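PDB 5XK2: diacylglycerol lipase from Aspergillus oryzae, which probably hydrolyses the ester bonds of mono- and diacylglycerols, as a fungal class 3 lipase of the alpha/beta-hydrolase fold. Local coordinates for residues A[26-31]-A[273-279]; A[59-63]-A[130-134]; A[189-193]-A[219-223]; A[227-233]-A[266-272]. All coordinates share one frame; numbering follows the deposited sequence.

Contact 1: A[26-31]-A[273-279]; sequences AATYCP and IHADACK
The phenol ring of Tyr29 is covered on one face by CB of Asp276, which sits 3.7 Å from the ring centroid and only 12° off the normal, a CH-pi contact that in this alpha/beta-hydrolase fold ties the end of helix 14-27 to the C-terminal tail. In the plane at the ring's edge lies Ala26 O, from its own segment, while Ala275 O comes in obliquely, 3.4 Å from Tyr29 CD2. Asp276 CG stands between its backbone N and carbonyl carbon (chi1 68°), which leaves CB over the ring while the carboxylate leads away; its OD2 turns to Tyr92 and to Arg95 of the second subunit. Two overlapping type I beta turns of the tail bring Asp276 and Cys278 round to the helix end. Tyr29 OH hydrogen-bonds to His152 ND1, next to the probable nucleophile Ser153. Ala26 CB meets Ile273 CD1, and Ala26 CA makes a C-H...O contact with Ala275 O. No direct hydrogen bond joins the two segments; one water does, donating to Ala26 O and Ala275 O and accepting from Cys278 N. The covalent link is a disulfide, Cys30 SG to Cys278 SG at 2.1 Å, with a chi3 of 113°.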
# COMPACT_ATOMS: atom_id res chain seq x y z
N ALA A 26 7.92 -5.98 -16.24
CA ALA A 26 8.54 -6.65 -15.09
C ALA A 26 9.96 -6.14 -14.87
O ALA A 26 10.39 -5.92 -13.74
CB ALA A 26 8.55 -8.17 -15.30
N ALA A 27 10.69 -5.93 -15.97
CA ALA A 27 12.07 -5.49 -15.89
C ALA A 27 12.21 -4.08 -15.27
O ALA A 27 13.27 -3.78 -14.71
CB ALA A 27 12.70 -5.53 -17.28
N THR A 28 11.16 -3.25 -15.34
CA THR A 28 11.25 -1.90 -14.78
C THR A 28 11.27 -1.88 -13.27
O THR A 28 11.58 -0.86 -12.67
CB THR A 28 10.08 -0.98 -15.21
OG1 THR A 28 8.85 -1.45 -14.65
CG2 THR A 28 9.99 -0.93 -16.72
N TYR A 29 10.92 -3.01 -12.64
CA TYR A 29 10.98 -3.09 -11.17
C TYR A 29 12.37 -3.44 -10.64
O TYR A 29 12.64 -3.27 -9.46
CB TYR A 29 9.99 -4.13 -10.65
CG TYR A 29 8.56 -3.68 -10.76
CD1 TYR A 29 7.99 -2.88 -9.79
CD2 TYR A 29 7.77 -4.08 -11.83
CE1 TYR A 29 6.65 -2.48 -9.87
CE2 TYR A 29 6.43 -3.70 -11.92
CZ TYR A 29 5.88 -2.90 -10.94
OH TYR A 29 4.56 -2.52 -11.05
N CYS A 30 13.25 -3.92 -11.52
CA CYS A 30 14.61 -4.33 -11.11
C CYS A 30 15.51 -3.11 -11.04
O CYS A 30 15.71 -2.45 -12.05
CB CYS A 30 15.20 -5.30 -12.12
SG CYS A 30 14.17 -6.70 -12.56
N PRO A 31 16.07 -2.82 -9.86
CA PRO A 31 16.88 -1.60 -9.75
C PRO A 31 18.04 -1.56 -10.75
O PRO A 31 18.32 -0.49 -11.29
CB PRO A 31 17.40 -1.66 -8.31
CG PRO A 31 16.31 -2.43 -7.59
CD PRO A 31 15.89 -3.49 -8.56
N ILE A 273 2.23 -13.04 -15.69
CA ILE A 273 3.42 -13.41 -14.94
C ILE A 273 3.31 -12.70 -13.61
O ILE A 273 2.41 -11.88 -13.43
CB ILE A 273 4.75 -12.97 -15.64
CG1 ILE A 273 4.81 -11.44 -15.75
CG2 ILE A 273 4.89 -13.63 -17.01
CD1 ILE A 273 6.18 -10.87 -16.23
N HIS A 274 4.27 -12.93 -12.71
CA HIS A 274 4.27 -12.18 -11.46
C HIS A 274 4.99 -10.89 -11.78
O HIS A 274 6.22 -10.82 -11.77
CB HIS A 274 5.00 -13.01 -10.38
CG HIS A 274 4.90 -12.44 -9.00
ND1 HIS A 274 5.47 -13.06 -7.90
CD2 HIS A 274 4.29 -11.33 -8.54
CE1 HIS A 274 5.22 -12.33 -6.82
NE2 HIS A 274 4.51 -11.28 -7.18
N ALA A 275 4.21 -9.83 -11.99
CA ALA A 275 4.71 -8.67 -12.73
C ALA A 275 5.71 -7.84 -11.94
O ALA A 275 6.63 -7.25 -12.52
CB ALA A 275 3.53 -7.78 -13.17
N ASP A 276 5.49 -7.71 -10.64
CA ASP A 276 6.35 -6.89 -9.80
C ASP A 276 7.36 -7.68 -8.97
O ASP A 276 7.89 -7.16 -7.98
CB ASP A 276 5.52 -5.99 -8.91
CG ASP A 276 4.75 -6.76 -7.86
OD1 ASP A 276 4.54 -7.97 -8.05
OD2 ASP A 276 4.39 -6.16 -6.83
N ALA A 277 7.55 -8.97 -9.27
CA ALA A 277 8.40 -9.81 -8.42
C ALA A 277 9.83 -9.30 -8.25
O ALA A 277 10.48 -9.62 -7.26
CB ALA A 277 8.43 -11.22 -8.97
N CYS A 278 10.31 -8.51 -9.20
CA CYS A 278 11.71 -8.10 -9.19
C CYS A 278 11.96 -6.95 -8.22
O CYS A 278 13.10 -6.55 -8.01
CB CYS A 278 12.17 -7.72 -10.60
SG CYS A 278 13.94 -7.94 -10.92
N LYS A 279 10.90 -6.43 -7.60
CA LYS A 279 11.08 -5.47 -6.53
C LYS A 279 11.50 -6.23 -5.26
O LYS A 279 10.75 -7.05 -4.75
CB LYS A 279 9.81 -4.66 -6.28
CG LYS A 279 9.84 -3.90 -4.97
CD LYS A 279 9.92 -2.40 -5.19
CE LYS A 279 10.20 -1.66 -3.88
NZ LYS A 279 11.45 -0.84 -3.96
O HOH W 1 9.22 -7.49 -11.74

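Contact 2: A[59-63]-A[130-134]; sequences VKLSF and RIIKT
Phe63 CE2 lies 3.8 Å from Ile131 CD1, the two side chains crossing at about a right angle, in an apolar pair where helix 118-138 packs on the outer strand 58-65 of the central sheet of the alpha/beta-hydrolase fold. The axes of strand 61-63 and helix segment 130-134 run antiparallel (173°), 9.8 Å apart at closest approach.

Van der Waals contacts continue beside this pair. Leu61 holds CG anti to its backbone N (chi1 179°), which sends the branch out to the helix; its CD2 comes within 3.9 Å of Arg130 CB and 3.3 Å of Thr134 OG1. Lys60 adds CG, 3.7 Å from Thr134 CG2. Lys60 and Leu61 form a classic beta bulge opposite Val75, and both point their CB atoms at the helix.

Among polar links, Thr134 OG1 donates to Arg130 O at 2.9 Å, and Thr134 N reaches the same oxygen from the opposite face of its plane. A water bridges Ser62 O and Arg130 NH1, lying in the guanidinium plane, while Arg130 NH2 bonds to Val126 O. With its proton given to Arg130 O, the threonine hydroxyl probably tolerates the Leu61 methyl group beside it; strand and helix meet without a direct hydrogen bond, through van der Waals contacts and a bridging water.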
# COMPACT_ATOMS: atom_id res chain seq x y z
N VAL A 59 19.82 -1.86 -22.74
CA VAL A 59 19.48 -0.49 -22.33
C VAL A 59 20.25 0.56 -23.12
O VAL A 59 21.47 0.47 -23.28
CB VAL A 59 19.75 -0.28 -20.81
CG1 VAL A 59 19.52 1.19 -20.41
CG2 VAL A 59 18.85 -1.19 -19.98
N LYS A 60 19.52 1.55 -23.61
CA LYS A 60 20.10 2.73 -24.28
C LYS A 60 20.16 3.86 -23.25
O LYS A 60 21.15 4.60 -23.19
CB LYS A 60 19.32 3.14 -25.52
CG LYS A 60 20.03 4.22 -26.33
CD LYS A 60 21.36 3.63 -26.85
CE LYS A 60 22.28 4.64 -27.47
NZ LYS A 60 23.49 3.91 -27.98
N LEU A 61 19.05 4.06 -22.54
CA LEU A 61 19.00 5.07 -21.49
C LEU A 61 18.13 4.57 -20.35
O LEU A 61 17.12 3.95 -20.58
CB LEU A 61 18.43 6.40 -22.02
CG LEU A 61 18.31 7.53 -20.99
CD1 LEU A 61 19.66 7.89 -20.39
CD2 LEU A 61 17.67 8.75 -21.61
N SER A 62 18.55 4.84 -19.12
CA SER A 62 17.70 4.55 -17.97
C SER A 62 17.42 5.87 -17.25
O SER A 62 18.16 6.87 -17.42
CB SER A 62 18.36 3.55 -17.02
OG SER A 62 19.50 4.15 -16.41
N PHE A 63 16.36 5.89 -16.47
CA PHE A 63 15.98 7.08 -15.73
C PHE A 63 15.33 6.70 -14.41
O PHE A 63 14.65 5.67 -14.30
CB PHE A 63 15.03 7.97 -16.56
CG PHE A 63 13.89 7.23 -17.20
CD1 PHE A 63 12.70 7.04 -16.52
CD2 PHE A 63 14.01 6.75 -18.50
CE1 PHE A 63 11.65 6.36 -17.12
CE2 PHE A 63 12.98 6.07 -19.10
CZ PHE A 63 11.80 5.87 -18.42
N ARG A 130 14.27 13.60 -22.40
CA ARG A 130 15.31 12.56 -22.46
C ARG A 130 14.89 11.40 -23.34
O ARG A 130 15.68 10.87 -24.13
CB ARG A 130 15.60 12.01 -21.08
CG ARG A 130 16.70 12.65 -20.33
CD ARG A 130 16.64 12.08 -18.93
NE ARG A 130 15.54 12.67 -18.17
CZ ARG A 130 15.34 12.45 -16.88
NH1 ARG A 130 16.14 11.61 -16.23
NH2 ARG A 130 14.36 13.06 -16.24
N ILE A 131 13.63 10.99 -23.20
CA ILE A 131 13.14 9.84 -23.95
C ILE A 131 13.03 10.16 -25.45
O ILE A 131 13.44 9.37 -26.30
CB ILE A 131 11.79 9.35 -23.37
CG1 ILE A 131 12.05 8.69 -22.01
CG2 ILE A 131 11.11 8.39 -24.34
CD1 ILE A 131 10.79 8.38 -21.20
N ILE A 132 12.50 11.33 -25.78
CA ILE A 132 12.40 11.74 -27.17
C ILE A 132 13.79 11.88 -27.80
O ILE A 132 14.01 11.45 -28.94
CB ILE A 132 11.61 13.04 -27.29
CG1 ILE A 132 10.14 12.76 -26.97
CG2 ILE A 132 11.76 13.66 -28.69
CD1 ILE A 132 9.29 13.99 -26.92
N LYS A 133 14.73 12.44 -27.03
CA LYS A 133 16.11 12.58 -27.49
C LYS A 133 16.65 11.22 -27.87
O LYS A 133 17.26 11.03 -28.93
CB LYS A 133 16.99 13.22 -26.42
CG LYS A 133 18.47 13.34 -26.80
CD LYS A 133 19.31 13.71 -25.58
CE LYS A 133 20.76 14.10 -25.95
NZ LYS A 133 21.76 13.02 -25.66
N THR A 134 16.39 10.25 -27.01
CA THR A 134 16.87 8.89 -27.23
C THR A 134 16.18 8.21 -28.41
O THR A 134 16.84 7.54 -29.21
CB THR A 134 16.69 8.04 -25.96
OG1 THR A 134 17.44 8.63 -24.88
CG2 THR A 134 17.21 6.61 -26.19
O HOH W 2 18.19 9.68 -17.26

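Contact 3: A[189-193]-A[219-223]; sequences AEFIT and VHISP
Thr193 OG1 is gripped from two directions: it donates to Ala189 O, one turn earlier in helix 186-195, at 2.7 Å, and accepts from Ser222 N at 3.0 Å in a bond that is practically straight, 179° at the hydrogen. The first bond leaves the carbonyl plane by 34°, and Thr193 N reaches Ala189 O from the other face of that plane, so the carbonyl takes two donors from one residue. With OG1 beside the backbone N (chi1 -66°), the hydroxyl can serve its own helix and the loop 219-223 together, while CG2 lies 3.4 Å from Ser222 O. A water spans the same pair of residues, donating to Thr193 O and Ser222 O.

Apolar contacts flank this polar link. Ile192 and Ile221 pack at a slant, CG2 of the former 3.7 Å from CD1 of the latter, next to helix 154-168. Ala189 CB presses on Val219 CG2 at 3.3 Å, tighter than usual for two carbons. Within this alpha/beta-hydrolase fold the contact seats the approach to strand 224-227 on the helix that precedes strand 198-203; Ile221 O also bonds to Arg200 of that strand. The hydroxyl, as donor and acceptor, gives the N-H of the buried Ser222 a partner and is one of several ties on this irregular segment.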
# COMPACT_ATOMS: atom_id res chain seq x y z
N ALA A 189 -9.85 10.19 -23.18
CA ALA A 189 -9.93 8.74 -23.37
C ALA A 189 -10.42 8.40 -24.77
O ALA A 189 -9.92 7.46 -25.37
CB ALA A 189 -10.83 8.10 -22.33
N GLU A 190 -11.36 9.17 -25.31
CA GLU A 190 -11.82 8.93 -26.68
C GLU A 190 -10.70 9.20 -27.69
O GLU A 190 -10.51 8.46 -28.65
CB GLU A 190 -13.06 9.79 -27.02
CG GLU A 190 -14.24 9.48 -26.09
CD GLU A 190 -15.48 10.31 -26.39
OE1 GLU A 190 -15.55 10.92 -27.47
OE2 GLU A 190 -16.39 10.32 -25.53
N PHE A 191 -9.96 10.28 -27.46
CA PHE A 191 -8.83 10.59 -28.33
C PHE A 191 -7.79 9.46 -28.36
O PHE A 191 -7.38 9.02 -29.44
CB PHE A 191 -8.18 11.90 -27.87
CG PHE A 191 -7.01 12.34 -28.70
CD1 PHE A 191 -7.19 12.79 -30.00
CD2 PHE A 191 -5.73 12.33 -28.17
CE1 PHE A 191 -6.10 13.21 -30.77
CE2 PHE A 191 -4.64 12.74 -28.93
CZ PHE A 191 -4.82 13.17 -30.23
N ILE A 192 -7.39 8.99 -27.18
CA ILE A 192 -6.36 7.95 -27.11
C ILE A 192 -6.87 6.66 -27.74
O ILE A 192 -6.18 6.02 -28.53
CB ILE A 192 -5.91 7.71 -25.66
CG1 ILE A 192 -5.29 8.99 -25.08
CG2 ILE A 192 -4.94 6.51 -25.60
CD1 ILE A 192 -4.89 8.88 -23.62
N THR A 193 -8.10 6.29 -27.40
CA THR A 193 -8.73 5.09 -27.95
C THR A 193 -8.70 5.09 -29.47
O THR A 193 -8.36 4.10 -30.11
CB THR A 193 -10.20 5.01 -27.44
OG1 THR A 193 -10.17 4.81 -26.02
CG2 THR A 193 -10.99 3.87 -28.12
N VAL A 219 -12.40 8.31 -17.13
CA VAL A 219 -12.90 7.10 -17.77
C VAL A 219 -11.69 6.31 -18.24
O VAL A 219 -10.57 6.73 -18.03
CB VAL A 219 -13.87 7.42 -18.93
CG1 VAL A 219 -15.06 8.19 -18.40
CG2 VAL A 219 -13.17 8.21 -19.97
N HIS A 220 -11.90 5.14 -18.86
CA HIS A 220 -10.77 4.34 -19.33
C HIS A 220 -10.62 4.41 -20.83
O HIS A 220 -11.60 4.56 -21.58
CB HIS A 220 -10.93 2.85 -18.95
CG HIS A 220 -10.24 2.43 -17.69
ND1 HIS A 220 -8.88 2.54 -17.52
CD2 HIS A 220 -10.71 1.82 -16.57
CE1 HIS A 220 -8.54 2.06 -16.34
NE2 HIS A 220 -9.64 1.60 -15.75
N ILE A 221 -9.38 4.27 -21.29
CA ILE A 221 -9.08 3.94 -22.66
C ILE A 221 -9.72 2.60 -23.00
O ILE A 221 -9.74 1.68 -22.17
CB ILE A 221 -7.56 3.87 -22.88
CG1 ILE A 221 -6.95 5.25 -22.62
CG2 ILE A 221 -7.20 3.34 -24.26
CD1 ILE A 221 -5.46 5.18 -22.21
N SER A 222 -10.27 2.49 -24.20
CA SER A 222 -10.91 1.27 -24.67
C SER A 222 -10.07 0.65 -25.80
O SER A 222 -9.39 1.37 -26.53
CB SER A 222 -12.34 1.61 -25.14
OG SER A 222 -12.91 0.54 -25.87
N PRO A 223 -10.10 -0.68 -25.96
CA PRO A 223 -10.87 -1.63 -25.15
C PRO A 223 -10.15 -2.09 -23.89
O PRO A 223 -8.98 -1.77 -23.67
CB PRO A 223 -11.05 -2.83 -26.10
CG PRO A 223 -9.78 -2.81 -26.92
CD PRO A 223 -9.45 -1.33 -27.11
O HOH W 3 -7.98 1.34 -28.74

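Contact 4: A[227-233]-A[266-272]; sequences ITAPDNT and HSHVWYF
Asp231 starts with its CB over the indole of Trp270, 3.7 Å from the centroid of the five-membered ring and 20° off the normal, a CH-pi contact in the loop region of an alpha/beta-hydrolase fold that carries His268, the probable catalytic histidine. CG, opposite the carbonyl carbon and beside the backbone N, swings the carboxylate along the indole toward His266; it lies 3.3 Å from Trp270 CD1, the carboxylate tilted just 22° from the indole plane. At the tip the oxygens part: OD1 accepts from a water that also donates to Ser267 OG, while OD2 uses its syn lone pair for His266 ND1, 2.6 Å away at 160°, with the bond close to the imidazole plane. The carboxylate thus holds His266 by its ring edge and is joined through that water to Ser267, whose OG also bonds to Asp205. The neighbouring Asn232 lays CB over the six-membered ring of the same indole, 3.7 Å from its centroid, its amide tilted only modestly from the ring. His268 itself turns away from segment 227-233 and bonds to Ser153 and Asp206, to the latter of which Tyr271 OH also bonds. At the start of segment 227-233, Ile227 CD1 meets Tyr271 CD2 at 3.9 Å and lies over one face of Phe272, 3.7 Å from CE2.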
# COMPACT_ATOMS: atom_id res chain seq x y z
N ILE A 227 -8.64 -10.14 -18.03
CA ILE A 227 -8.07 -11.46 -17.77
C ILE A 227 -8.79 -12.09 -16.59
O ILE A 227 -8.85 -11.49 -15.52
CB ILE A 227 -6.57 -11.40 -17.44
CG1 ILE A 227 -5.80 -10.65 -18.53
CG2 ILE A 227 -6.01 -12.82 -17.21
CD1 ILE A 227 -4.43 -10.18 -18.01
N THR A 228 -9.39 -13.25 -16.81
CA THR A 228 -10.11 -13.96 -15.74
C THR A 228 -9.43 -15.25 -15.23
O THR A 228 -10.05 -16.05 -14.55
CB THR A 228 -11.56 -14.25 -16.16
OG1 THR A 228 -11.58 -14.84 -17.46
CG2 THR A 228 -12.35 -12.95 -16.16
N ALA A 229 -8.19 -15.49 -15.63
CA ALA A 229 -7.45 -16.64 -15.10
C ALA A 229 -7.13 -16.47 -13.61
O ALA A 229 -6.89 -15.35 -13.16
CB ALA A 229 -6.17 -16.82 -15.89
N PRO A 230 -7.05 -17.58 -12.85
CA PRO A 230 -6.57 -17.48 -11.47
C PRO A 230 -5.11 -16.98 -11.40
O PRO A 230 -4.32 -17.15 -12.36
CB PRO A 230 -6.65 -18.93 -10.95
CG PRO A 230 -7.64 -19.60 -11.85
CD PRO A 230 -7.44 -18.96 -13.20
N ASP A 231 -4.75 -16.38 -10.26
CA ASP A 231 -3.36 -16.02 -10.01
C ASP A 231 -2.39 -17.18 -10.25
O ASP A 231 -2.68 -18.32 -9.88
CB ASP A 231 -3.15 -15.59 -8.55
CG ASP A 231 -3.91 -14.35 -8.16
OD1 ASP A 231 -4.43 -13.63 -9.03
OD2 ASP A 231 -3.97 -14.11 -6.93
N ASN A 232 -1.25 -16.86 -10.86
CA ASN A 232 -0.13 -17.81 -10.99
C ASN A 232 -0.55 -19.05 -11.74
O ASN A 232 -0.26 -20.18 -11.34
CB ASN A 232 0.41 -18.17 -9.61
CG ASN A 232 1.85 -18.66 -9.64
OD1 ASN A 232 2.52 -18.64 -10.68
ND2 ASN A 232 2.34 -19.08 -8.48
N THR A 233 -1.27 -18.83 -12.84
CA THR A 233 -1.62 -19.92 -13.73
C THR A 233 -1.40 -19.47 -15.17
O THR A 233 -1.36 -18.29 -15.45
CB THR A 233 -3.09 -20.39 -13.58
OG1 THR A 233 -3.99 -19.36 -14.02
CG2 THR A 233 -3.39 -20.79 -12.13
N HIS A 266 -4.11 -8.88 -4.37
CA HIS A 266 -3.39 -10.01 -4.96
C HIS A 266 -3.56 -10.05 -6.48
O HIS A 266 -2.64 -10.38 -7.21
CB HIS A 266 -3.86 -11.33 -4.33
CG HIS A 266 -5.28 -11.66 -4.64
ND1 HIS A 266 -5.64 -12.49 -5.69
CD2 HIS A 266 -6.44 -11.24 -4.08
CE1 HIS A 266 -6.96 -12.59 -5.74
NE2 HIS A 266 -7.47 -11.84 -4.77
N SER A 267 -4.75 -9.67 -6.96
CA SER A 267 -5.05 -9.70 -8.40
C SER A 267 -4.17 -8.74 -9.18
O SER A 267 -3.91 -8.93 -10.37
CB SER A 267 -6.52 -9.37 -8.65
OG SER A 267 -7.34 -10.40 -8.09
N HIS A 268 -3.69 -7.69 -8.51
CA HIS A 268 -2.92 -6.65 -9.18
C HIS A 268 -1.55 -7.12 -9.65
O HIS A 268 -1.00 -6.53 -10.58
CB HIS A 268 -2.73 -5.44 -8.23
CG HIS A 268 -2.12 -4.23 -8.89
ND1 HIS A 268 -2.70 -3.60 -9.97
CD2 HIS A 268 -1.02 -3.51 -8.57
CE1 HIS A 268 -1.97 -2.55 -10.30
NE2 HIS A 268 -0.95 -2.47 -9.47
N VAL A 269 -0.97 -8.11 -8.97
CA VAL A 269 0.41 -8.45 -9.27
C VAL A 269 0.54 -9.62 -10.23
O VAL A 269 1.66 -9.94 -10.63
CB VAL A 269 1.22 -8.73 -7.98
CG1 VAL A 269 1.05 -7.56 -7.03
CG2 VAL A 269 0.76 -10.02 -7.31
N TRP A 270 -0.58 -10.23 -10.63
CA TRP A 270 -0.52 -11.37 -11.54
C TRP A 270 -1.17 -10.99 -12.88
O TRP A 270 -2.38 -11.13 -13.04
CB TRP A 270 -1.26 -12.58 -10.93
CG TRP A 270 -0.62 -13.07 -9.67
CD1 TRP A 270 -1.01 -12.79 -8.39
CD2 TRP A 270 0.55 -13.90 -9.56
NE1 TRP A 270 -0.15 -13.41 -7.49
CE2 TRP A 270 0.81 -14.08 -8.19
CE3 TRP A 270 1.40 -14.49 -10.49
CZ2 TRP A 270 1.89 -14.84 -7.73
CZ3 TRP A 270 2.47 -15.27 -10.03
CH2 TRP A 270 2.70 -15.43 -8.66
N TYR A 271 -0.34 -10.57 -13.83
CA TYR A 271 -0.79 -10.26 -15.19
C TYR A 271 0.10 -11.09 -16.09
O TYR A 271 1.17 -10.66 -16.50
CB TYR A 271 -0.64 -8.74 -15.45
CG TYR A 271 -1.81 -7.94 -14.94
CD1 TYR A 271 -2.00 -7.74 -13.56
CD2 TYR A 271 -2.75 -7.42 -15.81
CE1 TYR A 271 -3.11 -7.01 -13.09
CE2 TYR A 271 -3.85 -6.69 -15.35
CZ TYR A 271 -4.03 -6.50 -14.00
OH TYR A 271 -5.13 -5.79 -13.56
N PHE A 272 -0.42 -12.27 -16.41
CA PHE A 272 0.28 -13.37 -17.09
C PHE A 272 1.48 -13.92 -16.34
O PHE A 272 1.57 -15.13 -16.19
CB PHE A 272 0.77 -12.93 -18.47
CG PHE A 272 -0.32 -12.41 -19.34
CD1 PHE A 272 -1.23 -13.29 -19.93
CD2 PHE A 272 -0.48 -11.04 -19.54
CE1 PHE A 272 -2.28 -12.81 -20.73
CE2 PHE A 272 -1.52 -10.56 -20.34
CZ PHE A 272 -2.42 -11.44 -20.93
O HOH W 4 -7.12 -12.91 -9.12
O HOH W 5 2.02 -17.64 -15.13

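Along the chain, contact 1 encloses the others: its segments lie at the end of helix 14-27 and in the C-terminal tail, and contacts 2, 3 and 4 follow in series between them. Contact 2 sits at the outer strand 58-65 of the eight-stranded sheet. Contacts 3 and 4 lie toward its other side, at either end of strand 224-227, with centres about 23 Å apart. Contacts 2 and 4, about 31 Å apart between centres, are on opposite sides of the chain's centre. Contacts 1 and 4 touch, Ala275 N lying 2.9 Å from Val269 O in a probable hydrogen bond. Segments 266-272 and 273-279 are consecutive, so the chain that bears the probable catalytic histidine runs straight into the tail tied by the disulfide.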